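Local structure of fructose-1,6-bisphosphatase/inositol-1-monophosphatase (Thermotoga maritima, 2P3N) at residues F6-L11 / I49-I53; D42-Q46 / A64-I68; I78-D82 / N93-S97; V106-V111 / A203-I208; L116-L120 / L179-Y183. The protein hydrolyses the phosphate ester of inositol 1-phosphates, fructose 1,6-bisphosphate and several other phosphorylated compounds, using magnesium as cofactor. All coordinates share one frame. Residue numbers count along the deposited sequence, not the author numbering.

Contact 1 of 5, residues F6-L11 / I49-I53; sequences FSIKLL and IVDEI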
# COMPACT_ATOMS: atom_id res chain seq x y z
N PHE A 6 1.31 4.14 -21.62
CA PHE A 6 0.73 5.47 -21.50
C PHE A 6 -0.54 5.40 -20.67
O PHE A 6 -0.77 6.23 -19.79
CB PHE A 6 0.39 5.98 -22.91
CG PHE A 6 -0.55 7.15 -22.94
CD1 PHE A 6 -0.06 8.45 -22.86
CD2 PHE A 6 -1.92 6.96 -23.07
CE1 PHE A 6 -0.94 9.55 -22.91
CE2 PHE A 6 -2.81 8.04 -23.11
CZ PHE A 6 -2.32 9.34 -23.03
N SER A 7 -1.34 4.39 -20.96
CA SER A 7 -2.60 4.17 -20.28
C SER A 7 -2.41 3.82 -18.81
O SER A 7 -3.10 4.32 -17.94
CB SER A 7 -3.36 3.04 -20.98
OG SER A 7 -3.59 3.37 -22.34
N ILE A 8 -1.46 2.93 -18.55
CA ILE A 8 -1.16 2.51 -17.19
C ILE A 8 -0.72 3.71 -16.35
O ILE A 8 -1.27 3.95 -15.27
CB ILE A 8 -0.05 1.46 -17.17
CG1 ILE A 8 -0.57 0.17 -17.82
CG2 ILE A 8 0.40 1.19 -15.74
CD1 ILE A 8 0.51 -0.86 -18.11
N LYS A 9 0.26 4.46 -16.85
CA LYS A 9 0.76 5.61 -16.12
C LYS A 9 -0.26 6.73 -15.96
O LYS A 9 -0.23 7.45 -14.98
CB LYS A 9 2.01 6.13 -16.81
CG LYS A 9 3.06 5.06 -16.92
CD LYS A 9 4.39 5.57 -17.43
CE LYS A 9 5.39 4.45 -17.39
NZ LYS A 9 6.65 4.81 -18.07
N LEU A 10 -1.16 6.86 -16.93
CA LEU A 10 -2.19 7.90 -16.91
C LEU A 10 -3.22 7.57 -15.85
O LEU A 10 -3.58 8.42 -15.04
CB LEU A 10 -2.90 7.97 -18.26
CG LEU A 10 -3.21 9.31 -18.94
CD1 LEU A 10 -4.32 9.04 -19.94
CD2 LEU A 10 -3.63 10.38 -17.95
N LEU A 11 -3.72 6.35 -15.87
CA LEU A 11 -4.73 5.98 -14.89
C LEU A 11 -4.14 5.93 -13.49
O LEU A 11 -4.84 6.18 -12.52
CB LEU A 11 -5.35 4.62 -15.24
CG LEU A 11 -6.13 4.51 -16.55
CD1 LEU A 11 -7.37 3.70 -16.29
CD2 LEU A 11 -6.49 5.87 -17.11
N ILE A 49 -7.93 12.88 -18.03
CA ILE A 49 -7.63 11.80 -18.97
C ILE A 49 -7.77 12.23 -20.44
O ILE A 49 -6.81 12.15 -21.22
CB ILE A 49 -8.55 10.57 -18.72
CG1 ILE A 49 -8.31 9.99 -17.32
CG2 ILE A 49 -8.28 9.48 -19.77
CD1 ILE A 49 -9.31 8.90 -16.92
N VAL A 50 -8.97 12.68 -20.80
CA VAL A 50 -9.28 13.12 -22.16
C VAL A 50 -8.27 14.10 -22.73
O VAL A 50 -7.97 14.07 -23.91
CB VAL A 50 -10.65 13.79 -22.21
CG1 VAL A 50 -10.81 14.53 -23.54
CG2 VAL A 50 -11.75 12.74 -22.03
N ASP A 51 -7.79 14.99 -21.87
CA ASP A 51 -6.81 15.99 -22.27
C ASP A 51 -5.48 15.38 -22.67
O ASP A 51 -4.84 15.86 -23.61
CB ASP A 51 -6.59 16.98 -21.14
CG ASP A 51 -7.69 18.00 -21.05
OD1 ASP A 51 -8.73 17.80 -21.73
OD2 ASP A 51 -7.52 18.99 -20.31
N GLU A 52 -5.04 14.35 -21.95
CA GLU A 52 -3.76 13.72 -22.27
C GLU A 52 -3.86 12.90 -23.54
O GLU A 52 -2.90 12.84 -24.33
CB GLU A 52 -3.29 12.82 -21.12
CG GLU A 52 -2.53 13.56 -20.03
CD GLU A 52 -1.17 14.04 -20.49
OE1 GLU A 52 -0.23 13.21 -20.57
OE2 GLU A 52 -1.04 15.25 -20.76
N ILE A 53 -5.00 12.26 -23.74
CA ILE A 53 -5.20 11.48 -24.93
C ILE A 53 -5.24 12.45 -26.10
O ILE A 53 -4.49 12.30 -27.07
CB ILE A 53 -6.50 10.67 -24.85
CG1 ILE A 53 -6.37 9.59 -23.78
CG2 ILE A 53 -6.78 10.03 -26.19
CD1 ILE A 53 -7.60 8.73 -23.63
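Two helices that cover one face of the large mixed sheet in the alpha/beta sandwich of the inositol monophosphatase fold pack side by side here. The axes of segments 6-11 and 49-53 run at 149°, close to antiparallel, and approach to 11.0 Å, so the side chains fill the gap; the nearest CA atoms, of Leu10 and Ile49, are 7.0 Å apart. Aliphatic packing does most of the work. Leu10 CD1 lies 4.0 Å from Ile49 CG2 and 4.4 Å from Ile53 CG1, while Leu11 CD2 reaches Ile49 CD1 at 4.1 Å. Deeper in, Leu11 and Ile49 both rest on Ile96 of strand 95-102, and Ile53 on Trp76 and Ile78 of strand 74-79. Glu52 closes the outer margin, Leu10 CD2 lying 4.0 Å from Glu52 CG. The aromatic contribution is edge-on: the Phe6 ring, which also meets Phe57 edge-to-face, directs its rim at the second helix, with Phe6 CE2 3.9 Å from Ile53 CG1 and Phe6 CZ 3.8 Å from Glu52 O.

Contact 2 of 5, residues D42-Q46 / A64-I68; sequences DREAQ and AEEGI. With MG (magnesium ion), chain E.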
# COMPACT_ATOMS: atom_id res chain seq x y z
N ASP A 42 -15.91 13.02 -11.19
CA ASP A 42 -16.02 12.10 -12.32
C ASP A 42 -15.55 12.90 -13.54
O ASP A 42 -14.75 12.42 -14.35
CB ASP A 42 -17.49 11.67 -12.55
CG ASP A 42 -18.02 10.72 -11.47
OD1 ASP A 42 -18.22 9.52 -11.77
OD2 ASP A 42 -18.25 11.16 -10.33
N ARG A 43 -16.04 14.14 -13.64
CA ARG A 43 -15.72 15.05 -14.74
C ARG A 43 -14.28 15.55 -14.73
O ARG A 43 -13.63 15.63 -15.76
CB ARG A 43 -16.62 16.29 -14.70
CG ARG A 43 -18.09 16.03 -14.83
CD ARG A 43 -18.83 17.36 -14.85
NE ARG A 43 -20.28 17.20 -14.84
CZ ARG A 43 -20.99 16.88 -13.76
NH1 ARG A 43 -20.37 16.69 -12.60
NH2 ARG A 43 -22.31 16.75 -13.85
N GLU A 44 -13.80 15.91 -13.55
CA GLU A 44 -12.44 16.40 -13.42
C GLU A 44 -11.48 15.28 -13.80
O GLU A 44 -10.46 15.52 -14.45
CB GLU A 44 -12.23 16.86 -11.98
CG GLU A 44 -10.83 17.28 -11.63
CD GLU A 44 -10.78 17.95 -10.27
OE1 GLU A 44 -11.58 17.58 -9.39
OE2 GLU A 44 -9.93 18.84 -10.09
N ALA A 45 -11.82 14.05 -13.42
CA ALA A 45 -10.99 12.90 -13.71
C ALA A 45 -11.02 12.63 -15.21
O ALA A 45 -10.01 12.27 -15.81
CB ALA A 45 -11.51 11.68 -12.96
N GLN A 46 -12.19 12.83 -15.80
CA GLN A 46 -12.36 12.61 -17.23
C GLN A 46 -11.61 13.65 -18.03
O GLN A 46 -11.07 13.35 -19.10
CB GLN A 46 -13.83 12.66 -17.61
CG GLN A 46 -14.07 12.13 -19.00
CD GLN A 46 -15.52 12.22 -19.40
OE1 GLN A 46 -15.94 13.20 -20.01
NE2 GLN A 46 -16.30 11.19 -19.04
N ALA A 64 -16.38 8.86 -23.80
CA ALA A 64 -16.27 8.89 -22.35
C ALA A 64 -17.66 8.96 -21.71
O ALA A 64 -18.54 9.68 -22.18
CB ALA A 64 -15.40 10.10 -21.92
N GLU A 65 -17.85 8.18 -20.65
CA GLU A 65 -19.13 8.13 -19.97
C GLU A 65 -19.77 9.50 -19.81
O GLU A 65 -20.84 9.76 -20.34
CB GLU A 65 -18.99 7.50 -18.58
CG GLU A 65 -20.19 7.77 -17.71
CD GLU A 65 -20.32 6.80 -16.58
OE1 GLU A 65 -19.29 6.51 -15.93
OE2 GLU A 65 -21.45 6.34 -16.34
N GLU A 66 -19.10 10.37 -19.08
CA GLU A 66 -19.60 11.70 -18.82
C GLU A 66 -19.58 12.66 -20.00
O GLU A 66 -18.76 13.57 -20.04
CB GLU A 66 -18.84 12.31 -17.64
CG GLU A 66 -19.54 12.18 -16.30
CD GLU A 66 -19.74 10.76 -15.87
OE1 GLU A 66 -18.73 10.08 -15.56
OE2 GLU A 66 -20.90 10.31 -15.83
N GLY A 67 -20.47 12.45 -20.98
CA GLY A 67 -20.52 13.38 -22.10
C GLY A 67 -19.99 13.07 -23.49
O GLY A 67 -20.75 13.02 -24.44
N ILE A 68 -18.68 12.87 -23.63
CA ILE A 68 -18.08 12.62 -24.94
C ILE A 68 -18.48 11.28 -25.55
O ILE A 68 -18.07 10.22 -25.07
CB ILE A 68 -16.54 12.67 -24.85
CG1 ILE A 68 -16.11 13.86 -23.98
CG2 ILE A 68 -15.94 12.79 -26.25
CD1 ILE A 68 -14.63 13.87 -23.66
MG MG E . -18.31 5.87 -14.19
O HOH W 1 -17.67 8.04 -14.05
O HOH W 2 -19.85 6.35 -13.12
O HOH W 3 -19.44 4.09 -14.28
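Asp42 begins the contact near the metal. Its CB packs 3.6 Å from Glu66 OE1, and the carboxylates come close, Asp42 OD1 lying 3.9 Å from Glu66 OE1. Water 1 eases this like-charge approach, donating to Asp42 OD1 and to Glu66 OE1 at 2.8 Å each; Asp42 also hydrogen-bonds Thr39 and Thr84, and Glu66 forms a salt bridge with Lys31. The next residue, Arg43, adds a peripheral aliphatic touch, its CG 4.4 Å from Glu66 CG, while its guanidinium pairs with Glu29. Gln46 then has the most surface covered, 102 Å², its extended side chain lying against the backbone from Ala64 to Glu66, where the chain makes an inverse gamma turn centred on Glu66, closed by Gly67 N to Glu65 O at 2.8 Å. Just before the turn's centre, Glu65 OE1 binds the magnesium at 2.1 Å. Helix 40-56 thus packs against the metal-binding loop and shares water 1, a magnesium ligand at 2.3 Å, with this Mg(2+) site of the inositol monophosphatase superfamily.

Contact 3 of 5, residues I78-D82 / N93-S97; sequences IDPID and NFSIS. With MG (magnesium ion), chain E.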
# COMPACT_ATOMS: atom_id res chain seq x y z
N ILE A 78 -13.51 5.65 -22.29
CA ILE A 78 -13.16 6.05 -20.93
C ILE A 78 -14.28 6.06 -19.91
O ILE A 78 -15.36 6.56 -20.17
CB ILE A 78 -12.57 7.48 -20.97
CG1 ILE A 78 -11.36 7.50 -21.90
CG2 ILE A 78 -12.24 7.96 -19.56
CD1 ILE A 78 -11.02 8.88 -22.41
N ASP A 79 -14.00 5.50 -18.75
CA ASP A 79 -14.94 5.57 -17.66
C ASP A 79 -14.12 6.23 -16.56
O ASP A 79 -13.28 5.59 -15.91
CB ASP A 79 -15.45 4.20 -17.22
CG ASP A 79 -16.61 4.31 -16.23
OD1 ASP A 79 -17.43 3.37 -16.13
OD2 ASP A 79 -16.71 5.35 -15.56
N PRO A 80 -14.32 7.54 -16.35
CA PRO A 80 -13.59 8.28 -15.32
C PRO A 80 -13.69 7.65 -13.93
O PRO A 80 -12.71 7.63 -13.18
CB PRO A 80 -14.20 9.69 -15.41
CG PRO A 80 -15.61 9.43 -15.92
CD PRO A 80 -15.35 8.39 -16.98
N ILE A 81 -14.86 7.15 -13.56
CA ILE A 81 -15.02 6.49 -12.26
C ILE A 81 -16.05 5.40 -12.39
O ILE A 81 -17.24 5.68 -12.44
CB ILE A 81 -15.51 7.44 -11.13
CG1 ILE A 81 -14.49 8.55 -10.87
CG2 ILE A 81 -15.73 6.63 -9.86
CD1 ILE A 81 -14.90 9.54 -9.80
N ASP A 82 -15.58 4.16 -12.45
CA ASP A 82 -16.50 3.04 -12.54
C ASP A 82 -16.79 2.61 -11.10
O ASP A 82 -15.97 1.98 -10.45
CB ASP A 82 -15.86 1.90 -13.34
CG ASP A 82 -16.80 0.72 -13.54
OD1 ASP A 82 -16.43 -0.24 -14.25
OD2 ASP A 82 -17.92 0.75 -12.99
N ASN A 93 -13.93 -0.31 -3.71
CA ASN A 93 -14.20 -0.92 -5.02
C ASN A 93 -14.66 0.01 -6.13
O ASN A 93 -15.82 -0.03 -6.57
CB ASN A 93 -15.19 -2.09 -4.88
CG ASN A 93 -14.58 -3.28 -4.17
OD1 ASN A 93 -14.46 -3.29 -2.95
ND2 ASN A 93 -14.19 -4.28 -4.94
N PHE A 94 -13.75 0.84 -6.59
CA PHE A 94 -14.02 1.74 -7.70
C PHE A 94 -12.75 1.75 -8.53
O PHE A 94 -11.67 1.43 -8.02
CB PHE A 94 -14.40 3.14 -7.20
CG PHE A 94 -13.29 3.87 -6.53
CD1 PHE A 94 -12.44 4.70 -7.26
CD2 PHE A 94 -13.09 3.76 -5.16
CE1 PHE A 94 -11.42 5.40 -6.64
CE2 PHE A 94 -12.06 4.47 -4.52
CZ PHE A 94 -11.22 5.29 -5.27
N SER A 95 -12.87 2.07 -9.82
CA SER A 95 -11.72 2.08 -10.70
C SER A 95 -11.86 3.05 -11.86
O SER A 95 -12.91 3.67 -12.05
CB SER A 95 -11.49 0.67 -11.24
OG SER A 95 -12.68 0.15 -11.80
N ILE A 96 -10.78 3.17 -12.62
CA ILE A 96 -10.74 4.02 -13.81
C ILE A 96 -10.52 3.05 -14.95
O ILE A 96 -9.66 2.18 -14.87
CB ILE A 96 -9.56 5.01 -13.81
CG1 ILE A 96 -9.51 5.79 -12.49
CG2 ILE A 96 -9.72 5.98 -14.95
CD1 ILE A 96 -8.35 6.81 -12.47
N SER A 97 -11.28 3.19 -16.02
CA SER A 97 -11.11 2.27 -17.12
C SER A 97 -10.79 2.97 -18.44
O SER A 97 -11.35 4.02 -18.75
CB SER A 97 -12.36 1.41 -17.26
OG SER A 97 -12.09 0.24 -18.01
MG MG E . -18.31 5.87 -14.19
O HOH W 3 -19.44 4.09 -14.28
O HOH W 1 -17.67 8.04 -14.05
O HOH W 2 -19.85 6.35 -13.12
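An antiparallel strand pair interrupted by a beta bulge carries the metal-binding Asp-Pro-Ile-Asp sequence characteristic of the inositol monophosphatase family. Asp82, with 65 Å² covered, forms a hydrogen-bonded pair with Ser95: Asp82 N donates to Ser95 O at 2.7 Å and Ser95 N to Asp82 O at 3.2 Å. Its carboxylate is held by the backbone of helix 177-185, chiefly Ala178 N; Asp82 probably also contributes to a second Mg(2+) site and to substrate binding, as in relatives. Ser97, with 62 Å² covered, makes the other such pair, Asp79 N to Ser97 O at 3.0 Å and Ser97 N to Asp79 O at 3.1 Å. Three residues advance from Asp79 to Asp82 while two advance from Ser95 to Ser97; this one-residue shift is the bulge, and the chain turns its corner at Pro80. Ser95, with 47 Å² covered, shares the face bearing Asp79, Asp82 and Ser97, and its hydroxyl is hydrogen-bonded to that of Ser176. The corner brings a side chain and a main-chain carbonyl to the same ion, whose protein ligands Glu65 completes: magnesium lies 2.2 Å from Asp79 OD2 and 2.1 Å from Ile81 O, while water 3, another ligand, donates to Asp79 OD1 at 2.8 Å.

Contact 4 of 5, residues V106-V111 / A203-I208; sequences VKLGVV and AAGLII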
# COMPACT_ATOMS: atom_id res chain seq x y z
N VAL A 106 -11.40 -4.09 -29.59
CA VAL A 106 -10.63 -3.74 -28.40
C VAL A 106 -9.21 -4.28 -28.55
O VAL A 106 -8.99 -5.49 -28.59
CB VAL A 106 -11.28 -4.33 -27.12
CG1 VAL A 106 -10.53 -3.86 -25.89
CG2 VAL A 106 -12.73 -3.90 -27.04
N LYS A 107 -8.25 -3.37 -28.65
CA LYS A 107 -6.84 -3.73 -28.81
C LYS A 107 -6.05 -3.61 -27.51
O LYS A 107 -4.97 -4.18 -27.37
CB LYS A 107 -6.18 -2.83 -29.87
CG LYS A 107 -6.82 -2.91 -31.25
CD LYS A 107 -6.93 -4.37 -31.72
CE LYS A 107 -7.80 -4.49 -32.97
NZ LYS A 107 -7.98 -5.91 -33.42
N LEU A 108 -6.61 -2.88 -26.55
CA LEU A 108 -5.94 -2.64 -25.29
C LEU A 108 -6.95 -2.31 -24.21
O LEU A 108 -7.97 -1.68 -24.46
CB LEU A 108 -4.97 -1.46 -25.50
CG LEU A 108 -4.08 -0.84 -24.43
CD1 LEU A 108 -3.24 0.23 -25.11
CD2 LEU A 108 -4.89 -0.23 -23.29
N GLY A 109 -6.67 -2.75 -22.99
CA GLY A 109 -7.56 -2.47 -21.88
C GLY A 109 -6.80 -2.30 -20.58
O GLY A 109 -5.82 -3.00 -20.33
N VAL A 110 -7.21 -1.36 -19.76
CA VAL A 110 -6.56 -1.17 -18.47
C VAL A 110 -7.59 -0.71 -17.45
O VAL A 110 -8.43 0.15 -17.75
CB VAL A 110 -5.38 -0.16 -18.58
CG1 VAL A 110 -5.76 0.99 -19.46
CG2 VAL A 110 -4.99 0.33 -17.20
N VAL A 111 -7.56 -1.33 -16.28
CA VAL A 111 -8.47 -1.00 -15.18
C VAL A 111 -7.59 -0.70 -13.97
O VAL A 111 -6.71 -1.49 -13.63
CB VAL A 111 -9.43 -2.19 -14.84
CG1 VAL A 111 -10.36 -1.82 -13.69
CG2 VAL A 111 -10.25 -2.57 -16.05
N ALA A 203 -15.48 -2.47 -22.08
CA ALA A 203 -14.48 -2.53 -23.14
C ALA A 203 -13.10 -3.00 -22.67
O ALA A 203 -12.41 -3.73 -23.39
CB ALA A 203 -14.36 -1.17 -23.83
N ALA A 204 -12.70 -2.57 -21.48
CA ALA A 204 -11.40 -2.94 -20.96
C ALA A 204 -11.46 -4.32 -20.34
O ALA A 204 -10.57 -5.13 -20.54
CB ALA A 204 -10.93 -1.93 -19.94
N GLY A 205 -12.52 -4.58 -19.58
CA GLY A 205 -12.66 -5.87 -18.94
C GLY A 205 -12.85 -7.01 -19.93
O GLY A 205 -12.71 -8.18 -19.59
N LEU A 206 -13.17 -6.65 -21.16
CA LEU A 206 -13.40 -7.65 -22.19
C LEU A 206 -12.10 -8.27 -22.72
O LEU A 206 -11.97 -9.49 -22.77
CB LEU A 206 -14.19 -7.04 -23.34
CG LEU A 206 -14.58 -8.04 -24.43
CD1 LEU A 206 -16.03 -7.84 -24.81
CD2 LEU A 206 -13.66 -7.86 -25.62
N ILE A 207 -11.14 -7.43 -23.11
CA ILE A 207 -9.89 -7.96 -23.63
C ILE A 207 -9.05 -8.59 -22.53
O ILE A 207 -8.26 -9.50 -22.77
CB ILE A 207 -9.06 -6.85 -24.35
CG1 ILE A 207 -7.79 -7.48 -24.96
CG2 ILE A 207 -8.71 -5.73 -23.39
CD1 ILE A 207 -7.05 -6.59 -25.94
N ILE A 208 -9.23 -8.11 -21.30
CA ILE A 208 -8.49 -8.63 -20.16
C ILE A 208 -8.94 -10.04 -19.80
O ILE A 208 -8.12 -10.86 -19.39
CB ILE A 208 -8.66 -7.72 -18.92
CG1 ILE A 208 -7.89 -6.42 -19.14
CG2 ILE A 208 -8.17 -8.44 -17.67
CD1 ILE A 208 -8.23 -5.34 -18.14
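Ile207 lies over the backbone of the strand from Val106 to Gly109: Ile207 CD1 is 3.5 Å from both Val106 O and Lys107 O, and Ile207 CG2 is 3.6 Å from Gly109 N. Beside it, Val106 CG1 meets Ile207 CG2 at 3.6 Å and Ala203 O at 3.1 Å. The strand and helix axes cross at -109° and approach to 6.4 Å, a tight fit made possible at Gly109, whose CA is 4.0 Å from Ala204 CA and 3.9 Å from Ala204 CB. A modelled CB on Gly109 would clash with Ile207 CG2 and Ala204 O, at 2.7 and 2.8 Å. At the far end Val111 CG2 touches Ala204 CB and Ile208 CD1, each at 4.0 Å. Helix 199-211 thereby covers the sheet face opposite helix 2-21, on which Leu108 and Val110 pack, giving the central layering of the alpha/beta sandwich. Since every close side-chain pair is aliphatic, the contact rests on shape: small residues where the backbones converge, branched ones around them.

Contact 5 of 5, residues L116-L120 / L179-Y183; sequences LNETL and LNAAY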
# COMPACT_ATOMS: atom_id res chain seq x y z
N LEU A 116 -7.05 0.35 -4.00
CA LEU A 116 -6.55 -1.00 -3.81
C LEU A 116 -5.15 -1.17 -4.36
O LEU A 116 -4.49 -2.15 -4.05
CB LEU A 116 -7.48 -2.01 -4.48
CG LEU A 116 -8.96 -2.09 -4.08
CD1 LEU A 116 -9.62 -3.21 -4.86
CD2 LEU A 116 -9.09 -2.34 -2.58
N ASN A 117 -4.72 -0.22 -5.18
CA ASN A 117 -3.42 -0.29 -5.83
C ASN A 117 -3.35 -1.52 -6.73
O ASN A 117 -2.36 -2.25 -6.77
CB ASN A 117 -2.29 -0.31 -4.81
CG ASN A 117 -1.91 1.07 -4.35
OD1 ASN A 117 -1.41 1.87 -5.13
ND2 ASN A 117 -2.18 1.37 -3.09
N GLU A 118 -4.44 -1.76 -7.45
CA GLU A 118 -4.51 -2.88 -8.36
C GLU A 118 -4.65 -2.35 -9.77
O GLU A 118 -5.55 -1.57 -10.06
CB GLU A 118 -5.72 -3.74 -8.03
CG GLU A 118 -5.68 -4.29 -6.62
CD GLU A 118 -6.83 -5.22 -6.34
OE1 GLU A 118 -6.68 -6.07 -5.44
OE2 GLU A 118 -7.89 -5.08 -7.01
N THR A 119 -3.73 -2.76 -10.63
CA THR A 119 -3.77 -2.33 -12.02
C THR A 119 -3.77 -3.58 -12.89
O THR A 119 -2.75 -4.26 -13.04
CB THR A 119 -2.56 -1.44 -12.40
OG1 THR A 119 -2.38 -0.41 -11.42
CG2 THR A 119 -2.83 -0.76 -13.76
N LEU A 120 -4.94 -3.87 -13.45
CA LEU A 120 -5.12 -5.01 -14.32
C LEU A 120 -5.16 -4.49 -15.76
O LEU A 120 -5.84 -3.51 -16.04
CB LEU A 120 -6.42 -5.72 -13.95
CG LEU A 120 -6.41 -6.14 -12.48
CD1 LEU A 120 -7.06 -5.05 -11.66
CD2 LEU A 120 -7.14 -7.45 -12.28
N LEU A 179 -13.81 -3.53 -12.74
CA LEU A 179 -13.00 -4.28 -11.80
C LEU A 179 -13.49 -5.72 -11.61
O LEU A 179 -12.68 -6.62 -11.37
CB LEU A 179 -12.95 -3.56 -10.45
CG LEU A 179 -11.94 -4.08 -9.42
CD1 LEU A 179 -10.53 -4.10 -10.01
CD2 LEU A 179 -11.99 -3.18 -8.20
N ASN A 180 -14.79 -5.94 -11.72
CA ASN A 180 -15.33 -7.29 -11.56
C ASN A 180 -15.03 -8.17 -12.75
O ASN A 180 -14.84 -9.37 -12.59
CB ASN A 180 -16.84 -7.26 -11.33
CG ASN A 180 -17.21 -6.87 -9.91
OD1 ASN A 180 -18.39 -6.71 -9.59
ND2 ASN A 180 -16.21 -6.71 -9.06
N ALA A 181 -14.99 -7.57 -13.93
CA ALA A 181 -14.70 -8.33 -15.14
C ALA A 181 -13.24 -8.73 -15.10
O ALA A 181 -12.89 -9.86 -15.42
CB ALA A 181 -14.97 -7.48 -16.36
N ALA A 182 -12.40 -7.78 -14.69
CA ALA A 182 -10.95 -7.98 -14.59
C ALA A 182 -10.59 -9.01 -13.53
O ALA A 182 -9.58 -9.71 -13.65
CB ALA A 182 -10.26 -6.66 -14.28
N TYR A 183 -11.40 -9.10 -12.49
CA TYR A 183 -11.15 -10.06 -11.44
C TYR A 183 -11.27 -11.49 -11.96
O TYR A 183 -10.60 -12.38 -11.45
CB TYR A 183 -12.11 -9.83 -10.27
CG TYR A 183 -11.57 -8.88 -9.22
CD1 TYR A 183 -10.38 -8.16 -9.43
CD2 TYR A 183 -12.25 -8.68 -8.02
CE1 TYR A 183 -9.89 -7.26 -8.47
CE2 TYR A 183 -11.78 -7.79 -7.06
CZ TYR A 183 -10.60 -7.08 -7.29
OH TYR A 183 -10.14 -6.18 -6.35
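A short hydrogen bond buried among leucines distinguishes this contact: Tyr183 OH donates to Glu118 OE2 at 2.6 Å. The carboxylate has a second partner, since Glu118 OE1 forms a salt bridge with Arg188, so its charge is balanced within the buried setting. Glu118 OE2 lies near the plane of the Tyr183 ring, at its edge, as expected for a phenol pointing its hydroxyl at an acceptor.

Leucines and an alanine flank this polar pair. Leu116 CD1 approaches Tyr183 OH to 3.4 Å and Leu179 CD2 to 4.1 Å. Leu120, with 69 Å² covered, is the largest contributor: its CD1 is 4.0 Å from Leu179 CD1, while its CD2 is 3.8 Å from Ala182 CB and 4.4 Å from Tyr183 CD1 at the ring edge. The nearest CA atoms, of Leu120 and Ala182, are 6.5 Å apart. At the start of the strand, Asn117 and Glu118 form a G1 bulge facing Ala113, and Asn117 has the positive phi, 61°, usual at the first position of a G1 bulge. Leu116 and Tyr183 also pack on Leu116 and Leu91 of a neighbouring subunit.

Strand 118-123 lies between strands 105-113 and 127-130 in the large sheet. Segments 118-120 and 179-183 cross at 70°, and Asn180 and Ala181 pack on Phe192 of strand 191-195, so that helix 177-185 sits between the two sheets of the sandwich.

Contacts 2 and 3 converge on the magnesium site, their centres 10 Å apart: Glu65 OE1 and Asp79 OD2, 2.9 Å apart, share the ion. Contact 1 packs on the strands of contact 3, with Ile53 CD1 3.6 Å from Ile78 CD1 and Ile49 CD1 3.5 Å from Ile96 CG2, and shares helix 40-56 with contact 2. Contacts 3, 4 and 5 follow the large sheet from strand to strand; Ser97 OG is 3.1 Å from Ala204 CB, and Val111 N is 2.8 Å from Leu120 O. Contacts 2 and 5 are farthest apart, with centres 20 Å apart, yet the Leu179 side chain of contact 5 lies about 6 Å from that of Asp82.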